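PDB 2CUL: glucose-inhibited division protein A-related protein, probable oxidoreductase from Thermus thermophilus, which binds flavin-adenine dinucleotide in a Rossmann-type fold and is probably an oxidoreductase related to glucose-inhibited division protein A. Local coordinates for residues A[20-24]-A[25-29]; A[34-37]-A[38-41]; A[119-122]-A[123-127]; A[147-150]-A[151-155]; A[201-204]-A[205-209]. All coordinates share one frame; numbering follows the deposited sequence.

Interaction 1 of 5, residues A[20-24]-A[25-29]; sequences FWLAQ and KGVRV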
# COMPACT_ATOMS: atom_id res chain seq x y z
N PHE A 20 2.64 3.36 -10.46
CA PHE A 20 2.83 4.44 -11.42
C PHE A 20 4.11 4.32 -12.22
O PHE A 20 4.08 4.33 -13.45
CB PHE A 20 2.80 5.79 -10.70
CG PHE A 20 3.04 6.96 -11.61
CD1 PHE A 20 2.02 7.45 -12.42
CD2 PHE A 20 4.29 7.57 -11.67
CE1 PHE A 20 2.24 8.52 -13.28
CE2 PHE A 20 4.52 8.64 -12.53
CZ PHE A 20 3.50 9.12 -13.34
N TRP A 21 5.25 4.22 -11.54
CA TRP A 21 6.53 4.12 -12.23
C TRP A 21 6.72 2.82 -12.98
O TRP A 21 7.36 2.79 -14.03
CB TRP A 21 7.68 4.35 -11.25
CG TRP A 21 7.71 5.75 -10.74
CD1 TRP A 21 7.18 6.20 -9.56
CD2 TRP A 21 8.23 6.90 -11.42
NE1 TRP A 21 7.33 7.56 -9.47
CE2 TRP A 21 7.98 8.02 -10.59
CE3 TRP A 21 8.89 7.09 -12.64
CZ2 TRP A 21 8.35 9.32 -10.95
CZ3 TRP A 21 9.26 8.39 -13.00
CH2 TRP A 21 8.99 9.48 -12.16
N LEU A 22 6.17 1.72 -12.46
CA LEU A 22 6.30 0.45 -13.15
C LEU A 22 5.52 0.52 -14.45
O LEU A 22 6.01 0.11 -15.50
CB LEU A 22 5.74 -0.69 -12.29
CG LEU A 22 6.59 -1.12 -11.09
CD1 LEU A 22 5.84 -2.17 -10.28
CD2 LEU A 22 7.93 -1.67 -11.57
N ALA A 23 4.31 1.07 -14.38
CA ALA A 23 3.46 1.19 -15.56
C ALA A 23 4.07 2.10 -16.62
O ALA A 23 3.91 1.86 -17.82
CB ALA A 23 2.09 1.69 -15.15
N GLN A 24 4.77 3.14 -16.18
CA GLN A 24 5.42 4.08 -17.10
C GLN A 24 6.43 3.33 -17.95
O GLN A 24 6.71 3.72 -19.09
CB GLN A 24 6.14 5.19 -16.32
CG GLN A 24 5.22 6.14 -15.59
CD GLN A 24 4.36 6.96 -16.53
OE1 GLN A 24 4.86 7.69 -17.38
NE2 GLN A 24 3.04 6.85 -16.37
N LYS A 25 6.98 2.25 -17.40
CA LYS A 25 7.97 1.43 -18.10
C LYS A 25 7.39 0.21 -18.80
O LYS A 25 8.13 -0.65 -19.28
CB LYS A 25 9.07 0.99 -17.12
CG LYS A 25 9.92 2.14 -16.61
CD LYS A 25 10.72 2.79 -17.74
CE LYS A 25 11.51 3.99 -17.26
NZ LYS A 25 10.63 5.10 -16.79
N GLY A 26 6.06 0.13 -18.85
CA GLY A 26 5.41 -0.97 -19.53
C GLY A 26 5.22 -2.26 -18.76
O GLY A 26 4.77 -3.26 -19.33
N VAL A 27 5.57 -2.26 -17.48
CA VAL A 27 5.41 -3.46 -16.66
C VAL A 27 3.93 -3.72 -16.45
O VAL A 27 3.15 -2.80 -16.20
CB VAL A 27 6.10 -3.28 -15.29
CG1 VAL A 27 5.89 -4.53 -14.44
CG2 VAL A 27 7.58 -3.03 -15.50
N ARG A 28 3.53 -4.99 -16.58
CA ARG A 28 2.13 -5.37 -16.38
C ARG A 28 1.88 -5.39 -14.88
O ARG A 28 2.31 -6.31 -14.18
CB ARG A 28 1.87 -6.75 -16.98
CG ARG A 28 2.06 -6.81 -18.49
CD ARG A 28 1.87 -8.23 -19.00
NE ARG A 28 2.78 -9.14 -18.33
CZ ARG A 28 2.75 -10.47 -18.46
NH1 ARG A 28 1.83 -11.04 -19.22
NH2 ARG A 28 3.63 -11.22 -17.81
N VAL A 29 1.17 -4.38 -14.40
CA VAL A 29 0.89 -4.26 -12.98
C VAL A 29 -0.57 -4.45 -12.59
O VAL A 29 -1.48 -3.94 -13.24
CB VAL A 29 1.33 -2.88 -12.44
CG1 VAL A 29 1.03 -2.78 -10.95
CG2 VAL A 29 2.80 -2.66 -12.72
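Leu22 and Val29 meet because of their first torsions: Leu22 holds CG anti to its own carbonyl carbon (chi1 -74°), while Val29 turns CG1 anti to the backbone N (chi1 -179°), which leaves CG2 aimed at the helix. That methyl, Val29 CG2, lies 3.6 Å from Leu22 CB and is also in reach of Leu22 CD1, the two side chains running nearly at right angles. Val27 adds a second contact, its CB 4.0 Å from Leu22 CB. The backbone between them forms a Schellman motif that ends helix 13-24, as two bonds show: Gly26 N donates to Ala23 O over 2.9 Å, and Val27 N reaches back to Leu22 O over 3.1 Å. Gly26 is the C-prime residue, with phi of 84°, where a CB would press against the preceding carbonyl oxygen. Leu22 O takes a further bond from Lys25 N at 3.0 Å, and its two donors approach from opposite faces of the carbonyl plane. The turn leads directly from the first helix of the Rossmann-type unit into strand 29-33. Leu228 of helix 213-230 packs on Leu22 and Val27, which also touch Val6 of strand 6-9, whereas Trp21 makes a cation-pi contact with Lys221.

Interaction 2 of 5, residues A[34-37]-A[38-41]; sequences QSLD and AVMM. With FAD (flavin-adenine dinucleotide), chain B.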
# COMPACT_ATOMS: atom_id res chain seq x y z
N GLN A 34 -8.68 -2.68 -1.27
CA GLN A 34 -10.00 -2.97 -0.70
C GLN A 34 -11.12 -1.99 -0.99
O GLN A 34 -12.28 -2.38 -1.03
CB GLN A 34 -9.89 -3.20 0.81
CG GLN A 34 -9.31 -2.07 1.62
CD GLN A 34 -8.99 -2.51 3.04
OE1 GLN A 34 -8.71 -3.68 3.28
NE2 GLN A 34 -9.03 -1.57 3.98
N SER A 35 -10.78 -0.72 -1.18
CA SER A 35 -11.80 0.27 -1.47
C SER A 35 -11.33 1.26 -2.53
O SER A 35 -10.40 2.03 -2.29
CB SER A 35 -12.17 1.04 -0.20
OG SER A 35 -13.16 2.01 -0.48
N LEU A 36 -11.96 1.23 -3.70
CA LEU A 36 -11.57 2.16 -4.76
C LEU A 36 -11.86 3.59 -4.34
O LEU A 36 -11.19 4.52 -4.80
CB LEU A 36 -12.32 1.83 -6.05
CG LEU A 36 -11.89 0.52 -6.73
CD1 LEU A 36 -12.76 0.30 -7.95
CD2 LEU A 36 -10.42 0.59 -7.14
N ASP A 37 -12.82 3.77 -3.44
CA ASP A 37 -13.17 5.11 -2.97
C ASP A 37 -12.16 5.67 -1.98
O ASP A 37 -12.32 6.79 -1.48
CB ASP A 37 -14.56 5.11 -2.31
CG ASP A 37 -15.64 4.55 -3.21
OD1 ASP A 37 -15.68 4.95 -4.40
OD2 ASP A 37 -16.44 3.73 -2.74
N ALA A 38 -11.10 4.91 -1.70
CA ALA A 38 -10.07 5.36 -0.76
C ALA A 38 -8.69 5.42 -1.41
O ALA A 38 -7.70 5.68 -0.72
CB ALA A 38 -10.04 4.45 0.46
N VAL A 39 -8.62 5.17 -2.71
CA VAL A 39 -7.35 5.22 -3.42
C VAL A 39 -6.62 6.54 -3.18
O VAL A 39 -7.17 7.61 -3.43
CB VAL A 39 -7.56 5.04 -4.95
CG1 VAL A 39 -6.26 5.32 -5.70
CG2 VAL A 39 -8.05 3.64 -5.24
N MET A 40 -5.39 6.47 -2.69
CA MET A 40 -4.59 7.67 -2.45
C MET A 40 -5.28 8.71 -1.57
O MET A 40 -5.09 9.91 -1.77
CB MET A 40 -4.22 8.31 -3.79
CG MET A 40 -3.19 7.54 -4.58
SD MET A 40 -1.54 7.74 -3.89
CE MET A 40 -1.11 9.39 -4.51
N MET A 41 -6.07 8.26 -0.61
CA MET A 41 -6.76 9.17 0.30
C MET A 41 -5.79 9.72 1.34
O MET A 41 -5.10 8.95 2.01
CB MET A 41 -7.90 8.45 1.02
CG MET A 41 -8.76 9.35 1.90
SD MET A 41 -9.67 10.59 0.95
CE MET A 41 -10.96 9.53 0.24
PA FAD B . -1.94 4.12 2.69
O1A FAD B . -2.74 4.13 3.93
O2A FAD B . -1.80 5.37 1.90
O5B FAD B . -2.51 3.01 1.70
C5B FAD B . -2.76 1.68 2.17
C4B FAD B . -3.78 1.08 1.22
O4B FAD B . -3.79 -0.33 1.45
C3B FAD B . -5.22 1.57 1.44
O3B FAD B . -5.83 1.99 0.23
C2B FAD B . -5.89 0.39 2.06
O2B FAD B . -7.29 0.32 1.93
C1B FAD B . -5.14 -0.77 1.41
N9A FAD B . -5.21 -2.04 2.11
C8A FAD B . -4.80 -2.30 3.40
N7A FAD B . -5.00 -3.57 3.75
C5A FAD B . -5.57 -4.15 2.63
C6A FAD B . -6.00 -5.47 2.37
N6A FAD B . -5.93 -6.45 3.24
N1A FAD B . -6.53 -5.73 1.11
C2A FAD B . -6.62 -4.72 0.18
N3A FAD B . -6.21 -3.43 0.37
C4A FAD B . -5.70 -3.20 1.61
N1 FAD B . 1.77 11.67 6.51
C2 FAD B . 1.72 12.96 6.03
O2 FAD B . 2.52 13.35 5.22
N3 FAD B . 0.70 13.81 6.50
C4 FAD B . -0.25 13.44 7.42
O4 FAD B . -1.13 14.25 7.79
C4X FAD B . -0.20 12.12 7.92
N5 FAD B . -1.12 11.69 8.86
C5X FAD B . -1.07 10.40 9.35
C6 FAD B . -2.01 9.98 10.29
C7 FAD B . -2.02 8.68 10.82
C7M FAD B . -3.06 8.30 11.84
C8 FAD B . -1.01 7.75 10.37
C8M FAD B . -0.95 6.34 10.88
C9 FAD B . -0.04 8.16 9.41
C9A FAD B . -0.05 9.48 8.88
N10 FAD B . 0.91 9.93 7.91
C10 FAD B . 0.84 11.25 7.43
C1' FAD B . 2.02 9.04 7.40
C2' FAD B . 1.92 8.46 5.96
O2' FAD B . 2.23 9.47 5.04
C3' FAD B . 0.52 7.90 5.64
O3' FAD B . 0.16 6.86 6.56
C4' FAD B . 0.42 7.29 4.23
O4' FAD B . -0.93 7.05 3.87
C5' FAD B . 1.23 5.98 4.20
O5' FAD B . 1.19 5.42 2.88
P FAD B . 0.96 3.87 2.60
O1P FAD B . 1.05 3.74 1.14
O2P FAD B . 1.92 3.04 3.41
O3P FAD B . -0.49 3.56 3.12
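Ala38 N donates to Ser35 O over 3.0 Å with an N-H...O angle of 156°, the donor standing well above the carbonyl plane, and this bond closes the short 3-10 turn after strand 29-33. A weak bond follows one residue on, from Val39 N to Leu36 O at 3.4 Å. The chain then folds again in a type II beta turn from Ala38 to Met41, closed by Met41 N on Ala38 O at 3.1 Å. Side chains add further contacts to this backbone. Val39 points CG2 at Leu36, where it lies 3.3 Å from Leu36 O. Met41 starts with CG anti to its backbone N (chi1 -175°) and then bends at chi2 and chi3, which carries CE back to 3.5 Å from Asp37 O. Gln34, one residue before the turn, belongs to the pocket of the flavin-adenine dinucleotide: its backbone N is 3.1 Å from FAD N3A, and its amide OE1 lies 3.2 Å from FAD C5A, against the adenine. Helix 67-79 packs on the loop, with Leu78 on Val39 and His71 NE2 bonded to Leu36 O, while Leu36 also rests on Leu86 and Gln88 of strand 84-97.

Interaction 3 of 5, residues A[119-122]-A[123-127]; sequences LAVG and SFLGA. With FAD (flavin-adenine dinucleotide), chain B.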
# COMPACT_ATOMS: atom_id res chain seq x y z
N LEU A 119 3.35 -5.85 -0.68
CA LEU A 119 2.41 -5.46 0.35
C LEU A 119 2.67 -3.98 0.65
O LEU A 119 3.77 -3.61 1.06
CB LEU A 119 2.59 -6.29 1.62
CG LEU A 119 2.36 -7.80 1.48
CD1 LEU A 119 2.51 -8.48 2.83
CD2 LEU A 119 0.97 -8.05 0.92
N ALA A 120 1.65 -3.15 0.42
CA ALA A 120 1.75 -1.71 0.67
C ALA A 120 0.46 -1.33 1.38
O ALA A 120 -0.26 -0.42 0.97
CB ALA A 120 1.85 -0.95 -0.66
N VAL A 121 0.20 -2.04 2.48
CA VAL A 121 -1.03 -1.88 3.25
C VAL A 121 -1.11 -0.78 4.31
O VAL A 121 -2.07 -0.74 5.08
CB VAL A 121 -1.44 -3.23 3.88
CG1 VAL A 121 -1.69 -4.26 2.77
CG2 VAL A 121 -0.34 -3.73 4.81
N GLY A 122 -0.12 0.10 4.34
CA GLY A 122 -0.12 1.21 5.28
C GLY A 122 -0.37 0.89 6.75
O GLY A 122 0.26 -0.00 7.32
N SER A 123 -1.29 1.63 7.35
CA SER A 123 -1.64 1.49 8.76
C SER A 123 -2.86 0.59 8.98
O SER A 123 -3.56 0.73 9.98
CB SER A 123 -1.93 2.88 9.34
OG SER A 123 -2.87 3.58 8.53
N PHE A 124 -3.09 -0.34 8.06
CA PHE A 124 -4.26 -1.21 8.16
C PHE A 124 -4.08 -2.59 8.79
O PHE A 124 -5.00 -3.40 8.77
CB PHE A 124 -4.90 -1.35 6.78
CG PHE A 124 -5.58 -0.10 6.30
CD1 PHE A 124 -6.96 0.04 6.40
CD2 PHE A 124 -4.83 0.97 5.80
CE1 PHE A 124 -7.59 1.22 6.01
CE2 PHE A 124 -5.45 2.15 5.40
CZ PHE A 124 -6.83 2.28 5.51
N LEU A 125 -2.90 -2.87 9.35
CA LEU A 125 -2.67 -4.15 10.00
C LEU A 125 -2.86 -3.94 11.50
O LEU A 125 -2.13 -3.17 12.11
CB LEU A 125 -1.25 -4.66 9.73
CG LEU A 125 -0.87 -5.04 8.30
CD1 LEU A 125 0.60 -5.42 8.27
CD2 LEU A 125 -1.73 -6.18 7.80
N GLY A 126 -3.85 -4.61 12.09
CA GLY A 126 -4.11 -4.47 13.52
C GLY A 126 -4.44 -3.05 13.91
O GLY A 126 -4.12 -2.60 15.01
N ALA A 127 -5.10 -2.34 13.01
CA ALA A 127 -5.46 -0.94 13.23
C ALA A 127 -6.50 -0.69 14.31
O ALA A 127 -7.51 -1.39 14.39
CB ALA A 127 -5.93 -0.32 11.92
PA FAD B . -1.94 4.12 2.69
O1A FAD B . -2.74 4.13 3.93
O2A FAD B . -1.80 5.37 1.90
O5B FAD B . -2.51 3.01 1.70
C5B FAD B . -2.76 1.68 2.17
C4B FAD B . -3.78 1.08 1.22
O4B FAD B . -3.79 -0.33 1.45
C3B FAD B . -5.22 1.57 1.44
O3B FAD B . -5.83 1.99 0.23
C2B FAD B . -5.89 0.39 2.06
O2B FAD B . -7.29 0.32 1.93
C1B FAD B . -5.14 -0.77 1.41
N9A FAD B . -5.21 -2.04 2.11
C8A FAD B . -4.80 -2.30 3.40
N7A FAD B . -5.00 -3.57 3.75
C5A FAD B . -5.57 -4.15 2.63
C6A FAD B . -6.00 -5.47 2.37
N6A FAD B . -5.93 -6.45 3.24
N1A FAD B . -6.53 -5.73 1.11
C2A FAD B . -6.62 -4.72 0.18
N3A FAD B . -6.21 -3.43 0.37
C4A FAD B . -5.70 -3.20 1.61
N1 FAD B . 1.77 11.67 6.51
C2 FAD B . 1.72 12.96 6.03
O2 FAD B . 2.52 13.35 5.22
N3 FAD B . 0.70 13.81 6.50
C4 FAD B . -0.25 13.44 7.42
O4 FAD B . -1.13 14.25 7.79
C4X FAD B . -0.20 12.12 7.92
N5 FAD B . -1.12 11.69 8.86
C5X FAD B . -1.07 10.40 9.35
C6 FAD B . -2.01 9.98 10.29
C7 FAD B . -2.02 8.68 10.82
C7M FAD B . -3.06 8.30 11.84
C8 FAD B . -1.01 7.75 10.37
C8M FAD B . -0.95 6.34 10.88
C9 FAD B . -0.04 8.16 9.41
C9A FAD B . -0.05 9.48 8.88
N10 FAD B . 0.91 9.93 7.91
C10 FAD B . 0.84 11.25 7.43
C1' FAD B . 2.02 9.04 7.40
C2' FAD B . 1.92 8.46 5.96
O2' FAD B . 2.23 9.47 5.04
C3' FAD B . 0.52 7.90 5.64
O3' FAD B . 0.16 6.86 6.56
C4' FAD B . 0.42 7.29 4.23
O4' FAD B . -0.93 7.05 3.87
C5' FAD B . 1.23 5.98 4.20
O5' FAD B . 1.19 5.42 2.88
P FAD B . 0.96 3.87 2.60
O1P FAD B . 1.05 3.74 1.14
O2P FAD B . 1.92 3.04 3.41
O3P FAD B . -0.49 3.56 3.12
O HOH W 1 -0.43 -1.61 9.40
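Val121 and Phe124 are the two ends of a type II' beta turn, with Gly122 and Ser123 at its corners, that follows strand 116-119 and lines the dinucleotide pocket; Phe124 N closes it on Val121 O at 3.2 Å. Followed outward, the Phe124 side chain meets both Val121 O and the cofactor. CB lies 3.4 Å from Val121 O and close to FAD C8A of the adenine. CG, set anti to the carbonyl carbon (chi1 -71°), remains near FAD C8A, and CD2 comes 3.3 Å from Val121 O. Further out CE2 has FAD O1A at the ring edge, in plane, at 3.7 Å, while CZ nears the ribose, whose C2B sits over one ring face, offset toward the rim. A serine here would probably leave FAD C2B of the ribose without the ring face against it and open a gap beside FAD O1A. Gly122, second in the turn with phi of 50°, runs so near the pyrophosphate that a CB would collide with FAD O3P. Val121 meanwhile sets CG1 3.5 Å from FAD N7A and its other methyl, CG2, 3.8 Å from Leu125 CG. One water spans the turn, donating to Gly122 O at 2.7 Å and accepting from Leu125 N at 2.8 Å.

Interaction 4 of 5, residues A[147-150]-A[151-155]; sequences PDLL and EDLSR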
# COMPACT_ATOMS: atom_id res chain seq x y z
N PRO A 147 -9.39 -7.87 9.48
CA PRO A 147 -8.39 -8.58 10.28
C PRO A 147 -7.67 -9.78 9.66
O PRO A 147 -6.63 -10.20 10.14
CB PRO A 147 -9.19 -9.00 11.51
CG PRO A 147 -10.51 -9.36 10.91
CD PRO A 147 -10.75 -8.19 9.95
N ASP A 148 -8.24 -10.31 8.59
CA ASP A 148 -7.69 -11.50 7.94
C ASP A 148 -6.22 -11.50 7.54
O ASP A 148 -5.50 -12.44 7.86
CB ASP A 148 -8.53 -11.83 6.71
CG ASP A 148 -10.00 -11.88 7.03
OD1 ASP A 148 -10.56 -13.00 7.10
OD2 ASP A 148 -10.60 -10.80 7.21
N LEU A 149 -5.76 -10.47 6.83
CA LEU A 149 -4.38 -10.45 6.39
C LEU A 149 -3.39 -10.50 7.55
O LEU A 149 -2.43 -11.27 7.51
CB LEU A 149 -4.11 -9.23 5.51
CG LEU A 149 -2.71 -9.14 4.89
CD1 LEU A 149 -2.38 -10.40 4.09
CD2 LEU A 149 -2.63 -7.90 4.00
N LEU A 150 -3.60 -9.68 8.57
CA LEU A 150 -2.70 -9.70 9.72
C LEU A 150 -2.69 -11.08 10.37
O LEU A 150 -1.64 -11.60 10.74
CB LEU A 150 -3.12 -8.66 10.76
CG LEU A 150 -2.33 -8.74 12.08
CD1 LEU A 150 -0.85 -8.48 11.81
CD2 LEU A 150 -2.88 -7.72 13.07
N GLU A 151 -3.88 -11.67 10.50
CA GLU A 151 -3.99 -12.99 11.11
C GLU A 151 -3.19 -14.01 10.31
O GLU A 151 -2.48 -14.84 10.88
CB GLU A 151 -5.46 -13.42 11.18
CG GLU A 151 -5.69 -14.81 11.78
CD GLU A 151 -5.02 -15.00 13.13
OE1 GLU A 151 -4.79 -14.14 14.07
OE2 GLU A 151 -5.09 -16.26 13.46
N ASP A 152 -3.29 -13.94 8.98
CA ASP A 152 -2.56 -14.89 8.14
C ASP A 152 -1.06 -14.68 8.27
O ASP A 152 -0.31 -15.64 8.43
CB ASP A 152 -2.97 -14.74 6.67
CG ASP A 152 -2.55 -15.93 5.84
OD1 ASP A 152 -3.01 -17.05 6.15
OD2 ASP A 152 -1.77 -15.76 4.88
N LEU A 153 -0.62 -13.43 8.22
CA LEU A 153 0.80 -13.13 8.34
C LEU A 153 1.32 -13.59 9.70
O LEU A 153 2.41 -14.15 9.80
CB LEU A 153 1.05 -11.62 8.16
CG LEU A 153 0.74 -11.07 6.77
CD1 LEU A 153 0.76 -9.55 6.80
CD2 LEU A 153 1.75 -11.60 5.77
N SER A 154 0.52 -13.37 10.75
CA SER A 154 0.90 -13.78 12.10
C SER A 154 1.00 -15.30 12.18
O SER A 154 1.94 -15.84 12.77
CB SER A 154 -0.13 -13.28 13.11
OG SER A 154 -0.22 -11.86 13.08
N ARG A 155 0.03 -15.99 11.59
CA ARG A 155 0.04 -17.45 11.60
C ARG A 155 1.26 -18.00 10.89
O ARG A 155 1.79 -19.04 11.27
CB ARG A 155 -1.22 -18.00 10.93
CG ARG A 155 -2.50 -17.78 11.70
CD ARG A 155 -3.64 -18.55 11.06
NE ARG A 155 -4.90 -18.35 11.75
CZ ARG A 155 -6.04 -18.93 11.39
NH1 ARG A 155 -6.07 -19.74 10.34
NH2 ARG A 155 -7.15 -18.69 12.08
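Leu150 O is gripped twice by Ser154, which sends it both its backbone N, at 2.8 Å, and its hydroxyl OG, at 2.7 Å. The N-H arrives only slightly tilted from the carbonyl plane, whereas OG stands 42° out of it. The first torsion of Ser154 places the hydroxyl there, since OG turned beside the backbone N (chi1 -60°) faces back down the helix. Leu150 CD1 lies 3.7 Å from Ser154 OG. Losing the hydroxyl, as in an alanine here, would probably leave Leu150 O with its helical bond alone and Leu150 CD1 without that neighbour. On the inner face Leu149 CG and Leu153 CD1 meet at 4.0 Å, their chains crossing obliquely. Toward solvent, Glu151 OE2, close to the guanidinium plane, accepts from Arg155 NE at 2.7 Å through its anti lone pair, as part of a salt bridge. Asp152 turns elsewhere, to Arg105 NH2 and Leu94 N. The buried side packs on Phe160 and, through Leu149, reaches the flavin-adenine dinucleotide. Glu151 N on Pro147 O at 3.1 Å and Leu153 N on Leu149 O at 2.9 Å follow the i to i+4 pattern of an amphipathic alpha-helix, here helix 148-155.

Interaction 5 of 5, residues A[201-204]-A[205-209]; sequences LYAV and GLCVR. With FAD (flavin-adenine dinucleotide), chain B.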
# COMPACT_ATOMS: atom_id res chain seq x y z
N LEU A 201 8.22 -12.12 -2.20
CA LEU A 201 7.44 -11.18 -1.41
C LEU A 201 8.19 -9.88 -1.10
O LEU A 201 9.33 -9.91 -0.66
CB LEU A 201 7.03 -11.84 -0.10
CG LEU A 201 6.08 -11.08 0.83
CD1 LEU A 201 4.73 -10.90 0.13
CD2 LEU A 201 5.90 -11.85 2.12
N TYR A 202 7.51 -8.76 -1.31
CA TYR A 202 8.08 -7.43 -1.06
C TYR A 202 7.11 -6.61 -0.21
O TYR A 202 5.93 -6.93 -0.12
CB TYR A 202 8.30 -6.70 -2.39
CG TYR A 202 9.25 -7.41 -3.32
CD1 TYR A 202 10.60 -7.06 -3.37
CD2 TYR A 202 8.82 -8.46 -4.13
CE1 TYR A 202 11.49 -7.73 -4.19
CE2 TYR A 202 9.70 -9.14 -4.96
CZ TYR A 202 11.03 -8.76 -4.99
OH TYR A 202 11.91 -9.43 -5.81
N ALA A 203 7.62 -5.56 0.41
CA ALA A 203 6.79 -4.68 1.22
C ALA A 203 7.34 -3.26 1.09
O ALA A 203 8.54 -3.06 0.94
CB ALA A 203 6.80 -5.11 2.67
N VAL A 204 6.44 -2.28 1.13
CA VAL A 204 6.85 -0.88 0.99
C VAL A 204 5.89 0.04 1.73
O VAL A 204 4.74 -0.31 1.98
CB VAL A 204 6.89 -0.49 -0.51
CG1 VAL A 204 5.48 -0.52 -1.10
CG2 VAL A 204 7.52 0.87 -0.70
N GLY A 205 6.38 1.22 2.10
CA GLY A 205 5.54 2.18 2.78
C GLY A 205 5.46 2.04 4.29
O GLY A 205 6.31 1.42 4.92
N LEU A 206 4.40 2.61 4.85
CA LEU A 206 4.19 2.61 6.29
C LEU A 206 4.13 1.22 6.93
O LEU A 206 4.47 1.08 8.11
CB LEU A 206 2.92 3.38 6.63
CG LEU A 206 2.96 4.06 8.00
CD1 LEU A 206 3.90 5.26 7.93
CD2 LEU A 206 1.57 4.50 8.43
N CYS A 207 3.72 0.20 6.18
CA CYS A 207 3.65 -1.12 6.79
C CYS A 207 5.03 -1.69 7.10
O CYS A 207 5.14 -2.73 7.75
CB CYS A 207 2.81 -2.10 5.93
SG CYS A 207 3.56 -2.77 4.43
N VAL A 208 6.09 -1.01 6.66
CA VAL A 208 7.46 -1.46 6.96
C VAL A 208 8.34 -0.37 7.58
O VAL A 208 9.26 -0.68 8.33
CB VAL A 208 8.19 -2.03 5.72
CG1 VAL A 208 7.61 -3.38 5.36
CG2 VAL A 208 8.09 -1.09 4.54
N ARG A 209 8.08 0.89 7.26
CA ARG A 209 8.87 1.98 7.81
C ARG A 209 8.08 3.28 7.87
O ARG A 209 7.30 3.58 6.97
CB ARG A 209 10.15 2.18 6.99
CG ARG A 209 11.05 3.28 7.54
CD ARG A 209 12.47 3.15 7.00
NE ARG A 209 12.52 3.19 5.55
CZ ARG A 209 13.64 3.03 4.84
NH1 ARG A 209 14.79 2.81 5.45
NH2 ARG A 209 13.59 3.08 3.51
PA FAD B . -1.94 4.12 2.69
O1A FAD B . -2.74 4.13 3.93
O2A FAD B . -1.80 5.37 1.90
O5B FAD B . -2.51 3.01 1.70
C5B FAD B . -2.76 1.68 2.17
C4B FAD B . -3.78 1.08 1.22
O4B FAD B . -3.79 -0.33 1.45
C3B FAD B . -5.22 1.57 1.44
O3B FAD B . -5.83 1.99 0.23
C2B FAD B . -5.89 0.39 2.06
O2B FAD B . -7.29 0.32 1.93
C1B FAD B . -5.14 -0.77 1.41
N9A FAD B . -5.21 -2.04 2.11
C8A FAD B . -4.80 -2.30 3.40
N7A FAD B . -5.00 -3.57 3.75
C5A FAD B . -5.57 -4.15 2.63
C6A FAD B . -6.00 -5.47 2.37
N6A FAD B . -5.93 -6.45 3.24
N1A FAD B . -6.53 -5.73 1.11
C2A FAD B . -6.62 -4.72 0.18
N3A FAD B . -6.21 -3.43 0.37
C4A FAD B . -5.70 -3.20 1.61
N1 FAD B . 1.77 11.67 6.51
C2 FAD B . 1.72 12.96 6.03
O2 FAD B . 2.52 13.35 5.22
N3 FAD B . 0.70 13.81 6.50
C4 FAD B . -0.25 13.44 7.42
O4 FAD B . -1.13 14.25 7.79
C4X FAD B . -0.20 12.12 7.92
N5 FAD B . -1.12 11.69 8.86
C5X FAD B . -1.07 10.40 9.35
C6 FAD B . -2.01 9.98 10.29
C7 FAD B . -2.02 8.68 10.82
C7M FAD B . -3.06 8.30 11.84
C8 FAD B . -1.01 7.75 10.37
C8M FAD B . -0.95 6.34 10.88
C9 FAD B . -0.04 8.16 9.41
C9A FAD B . -0.05 9.48 8.88
N10 FAD B . 0.91 9.93 7.91
C10 FAD B . 0.84 11.25 7.43
C1' FAD B . 2.02 9.04 7.40
C2' FAD B . 1.92 8.46 5.96
O2' FAD B . 2.23 9.47 5.04
C3' FAD B . 0.52 7.90 5.64
O3' FAD B . 0.16 6.86 6.56
C4' FAD B . 0.42 7.29 4.23
O4' FAD B . -0.93 7.05 3.87
C5' FAD B . 1.23 5.98 4.20
O5' FAD B . 1.19 5.42 2.88
P FAD B . 0.96 3.87 2.60
O1P FAD B . 1.05 3.74 1.14
O2P FAD B . 1.92 3.04 3.41
O3P FAD B . -0.49 3.56 3.12
O HOH W 2 2.57 0.49 3.34
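This is a buried, mainly apolar contact at the end of strand 201-203, where the mixed sheet passes into the loop before helix 213-230. Ala203 CB and Val208 CG1 are only 3.3 Å apart, tighter than usual for two carbons. Val208 CG2 also lies 3.7 Å from Val204 C, and Cys207 SG is at the same distance from Val204 O. Gly205 makes the bend with phi of 87°, where a CB would clash with Val204 O; its own oxygen accepts from both Val208 N and Arg209 N. The bend delivers the following amide to the cofactor, an arrangement consistent with the Rossmann-type dinucleotide fold: Leu206 N donates to FAD O2P over 2.9 Å with an N-H...O angle of 149°. A bridging water reinforces it, donating to FAD O2P at 2.6 Å and to Val204 O at 2.7 Å while accepting from Cys207 N. Beyond the phosphate, Leu206 CD2 comes 3.3 Å from FAD O3' of the ribityl chain.

How the interactions relate
Interactions 3 and 5 are fully buried and, with centres about 9 Å apart, adjoin across neighbouring parallel strands, where Leu119 probably hydrogen-bonds Tyr202 and Val204. Both are glycine-bearing loops after a strand, yet 3 mainly packs against the cofactor, whereas 5 donates an amide to its phosphate. Interaction 2, partly buried, reaches the adenine end from another strand's loop and touches 3 through Gln34 and Phe124. Interaction 4 backs 3 with leucines but keeps a charged outer side. Interaction 1, also partly exposed, lies about 29 Å from 4, centre to centre, on the opposite side of the chain's centre; it ends a helix where 4 runs along one.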